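Local structure of fatty acid-binding protein TM_1468 (Thermotoga maritima, 1VPV) at residues D82-Y87 with S118-I123. The protein binds long-chain fatty acids such as palmitate and may take part in lipid transport or fatty acid metabolism. Sequence-based numbering, arbitrary orientation.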
loop_
_atom_site.group_PDB
_atom_site.type_symbol
_atom_site.label_atom_id
_atom_site.label_comp_id
_atom_site.label_asym_id
_atom_site.label_seq_id
_atom_site.Cartn_x
_atom_site.Cartn_y
_atom_site.Cartn_z
ATOM N N ASP A 82 -5.703 6.077 18.784
ATOM C CA ASP A 82 -4.564 6.503 17.955
ATOM C C ASP A 82 -5.071 7.396 16.824
ATOM O O ASP A 82 -4.433 8.398 16.469
ATOM C CB ASP A 82 -3.871 5.301 17.315
ATOM C CG ASP A 82 -2.985 4.512 18.291
ATOM O OD1 ASP A 82 -2.682 4.984 19.391
ATOM O OD2 ASP A 82 -2.527 3.409 17.930
ATOM N N PHE A 83 -6.204 7.009 16.241
ATOM C CA PHE A 83 -6.862 7.832 15.232
ATOM C C PHE A 83 -7.395 9.172 15.790
ATOM O O PHE A 83 -7.198 10.219 15.131
ATOM C CB PHE A 83 -7.981 7.067 14.509
ATOM C CG PHE A 83 -7.492 6.232 13.344
ATOM C CD1 PHE A 83 -7.133 6.830 12.156
ATOM C CD2 PHE A 83 -7.409 4.840 13.443
ATOM C CE1 PHE A 83 -6.640 6.063 11.079
ATOM C CE2 PHE A 83 -6.962 4.068 12.377
ATOM C CZ PHE A 83 -6.574 4.675 11.188
ATOM N N LYS A 84 -8.097 9.126 16.937
ATOM C CA LYS A 84 -8.617 10.333 17.590
ATOM C C LYS A 84 -7.504 11.348 17.803
ATOM O O LYS A 84 -7.660 12.520 17.492
ATOM C CB LYS A 84 -9.206 10.034 18.980
ATOM C CG LYS A 84 -10.697 9.882 19.063
ATOM C CD LYS A 84 -11.183 9.915 20.524
ATOM C CE LYS A 84 -11.062 11.320 21.176
ATOM N NZ LYS A 84 -11.761 11.448 22.509
ATOM N N LYS A 85 -6.389 10.896 18.360
ATOM C CA LYS A 85 -5.290 11.811 18.681
ATOM C C LYS A 85 -4.765 12.519 17.435
ATOM O O LYS A 85 -4.623 13.736 17.446
ATOM C CB LYS A 85 -4.174 11.106 19.469
ATOM C CG LYS A 85 -4.612 10.743 20.904
ATOM C CD LYS A 85 -3.501 10.133 21.764
ATOM N N ARG A 86 -4.510 11.779 16.368
ATOM C CA ARG A 86 -4.129 12.391 15.092
ATOM C C ARG A 86 -5.172 13.402 14.590
ATOM O O ARG A 86 -4.804 14.530 14.213
ATOM C CB ARG A 86 -3.880 11.345 13.991
ATOM C CG ARG A 86 -2.767 10.355 14.269
ATOM C CD ARG A 86 -1.534 10.579 13.408
ATOM N NE ARG A 86 -0.412 9.728 13.846
ATOM C CZ ARG A 86 0.778 9.674 13.257
ATOM N NH1 ARG A 86 1.035 10.403 12.188
ATOM N NH2 ARG A 86 1.713 8.872 13.730
ATOM N N TYR A 87 -6.446 13.010 14.578
ATOM C CA TYR A 87 -7.519 13.903 14.088
ATOM C C TYR A 87 -7.499 15.246 14.825
ATOM O O TYR A 87 -7.569 16.311 14.212
ATOM C CB TYR A 87 -8.915 13.273 14.271
ATOM C CG TYR A 87 -9.181 11.994 13.480
ATOM C CD1 TYR A 87 -8.373 11.613 12.417
ATOM C CD2 TYR A 87 -10.278 11.180 13.782
ATOM C CE1 TYR A 87 -8.638 10.453 11.684
ATOM C CE2 TYR A 87 -10.558 10.025 13.040
ATOM C CZ TYR A 87 -9.731 9.662 12.007
ATOM O OH TYR A 87 -9.995 8.517 11.285
ATOM N N SER A 118 -13.714 8.829 13.894
ATOM C CA SER A 118 -14.343 10.014 13.253
ATOM C C SER A 118 -15.607 10.498 13.965
ATOM O O SER A 118 -15.988 11.668 13.840
ATOM C CB SER A 118 -14.717 9.734 11.802
ATOM O OG SER A 118 -15.823 8.839 11.724
ATOM N N LYS A 119 -16.264 9.586 14.675
ATOM C CA LYS A 119 -17.480 9.922 15.423
ATOM C C LYS A 119 -17.180 10.574 16.760
ATOM O O LYS A 119 -18.072 11.149 17.355
ATOM C CB LYS A 119 -18.354 8.679 15.623
ATOM C CG LYS A 119 -18.671 7.996 14.286
ATOM C CD LYS A 119 -19.933 7.159 14.327
ATOM C CE LYS A 119 -20.251 6.641 12.945
ATOM N NZ LYS A 119 -21.728 6.606 12.715
ATOM N N GLU A 120 -15.933 10.518 17.223
ATOM C CA GLU A 120 -15.585 11.122 18.512
ATOM C C GLU A 120 -14.908 12.491 18.448
ATOM O O GLU A 120 -14.370 12.937 19.440
ATOM C CB GLU A 120 -14.713 10.144 19.286
ATOM C CG GLU A 120 -15.429 8.812 19.542
ATOM C CD GLU A 120 -15.055 8.175 20.872
ATOM O OE1 GLU A 120 -13.899 8.329 21.327
ATOM O OE2 GLU A 120 -15.923 7.509 21.471
ATOM N N VAL A 121 -14.937 13.152 17.293
ATOM C CA VAL A 121 -14.277 14.450 17.100
ATOM C C VAL A 121 -15.138 15.410 16.280
ATOM O O VAL A 121 -15.998 14.996 15.492
ATOM C CB VAL A 121 -12.894 14.350 16.400
ATOM C CG1 VAL A 121 -11.952 13.504 17.198
ATOM C CG2 VAL A 121 -12.998 13.779 14.959
ATOM N N ASP A 122 -14.870 16.701 16.484
ATOM C CA ASP A 122 -15.547 17.814 15.812
ATOM C C ASP A 122 -15.271 17.975 14.334
ATOM O O ASP A 122 -16.109 18.489 13.594
ATOM C CB ASP A 122 -15.064 19.112 16.448
ATOM C CG ASP A 122 -15.687 19.358 17.765
ATOM O OD1 ASP A 122 -16.719 18.709 18.039
ATOM O OD2 ASP A 122 -15.148 20.199 18.523
ATOM N N ILE A 123 -14.061 17.622 13.940
ATOM C CA ILE A 123 -13.505 17.986 12.654
ATOM C C ILE A 123 -13.974 16.961 11.621
ATOM O O ILE A 123 -13.842 15.766 11.853
ATOM C CB ILE A 123 -11.936 18.089 12.742
ATOM C CG1 ILE A 123 -11.324 18.384 11.372
ATOM C CG2 ILE A 123 -11.291 16.792 13.342
ATOM C CD1 ILE A 123 -9.804 18.600 11.417
#
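Tyr87 carries most of the apolar contact between the helical segment 82-87 and segment 118-123. CB of Tyr87 points toward the other segment, and with CG anti to the carbonyl carbon (chi1 -64°) the CD2/CE2 edge of the ring lies beside Val121 and Ser118. CD2 of Tyr87 lies 3.9 Å from CG2 of Val121, and the two side chains cross at about a right angle. At the other end of the patch, CG2 of Ile123 comes within 4.3 Å of CB of Tyr87. A branched aliphatic residue suits each place for its own reason: valine sets a methyl group against the ring, while isoleucine sets one against the helix backbone and CB.

Two van der Waals contacts involve polar backbone atoms. CE2 of Tyr87 is 3.5 Å from N of Ser118, which sits at the ring edge near the ring plane. CG2 of Ile123 lies 3.9 Å from the carbonyl O of Tyr87. Tyrosine adds a polar tip: its OH is hydrogen-bonded to the carbonyl O of Ala114.

The charged contact lies at the more exposed border. Lys84 and Glu120 cross at about a right angle, with CD of Lys84 3.2 Å from OE1 of Glu120. The bend at chi3 (70°) turns CE of Lys84; NZ ends 4.0 Å from OE1 of Glu120, a long salt bridge. Lysine suits this place because its aliphatic stem can lie against the glutamate while its charged end stays within long range of the carboxylate. An alanine here would probably leave the Glu120 carboxylate without this distant mate and CB of Glu120 without the cover of CG and CD of Lys84.

In the fold, the contact joins helix 80-92 to the connection between helix 110-118 and strand 125-129. Phe83 and Tyr87 also pack on helix 110-118, and Tyr87 reaches Val125 of the strand, while Val121 touches Leu88 one turn along helix 80-92 from Lys84.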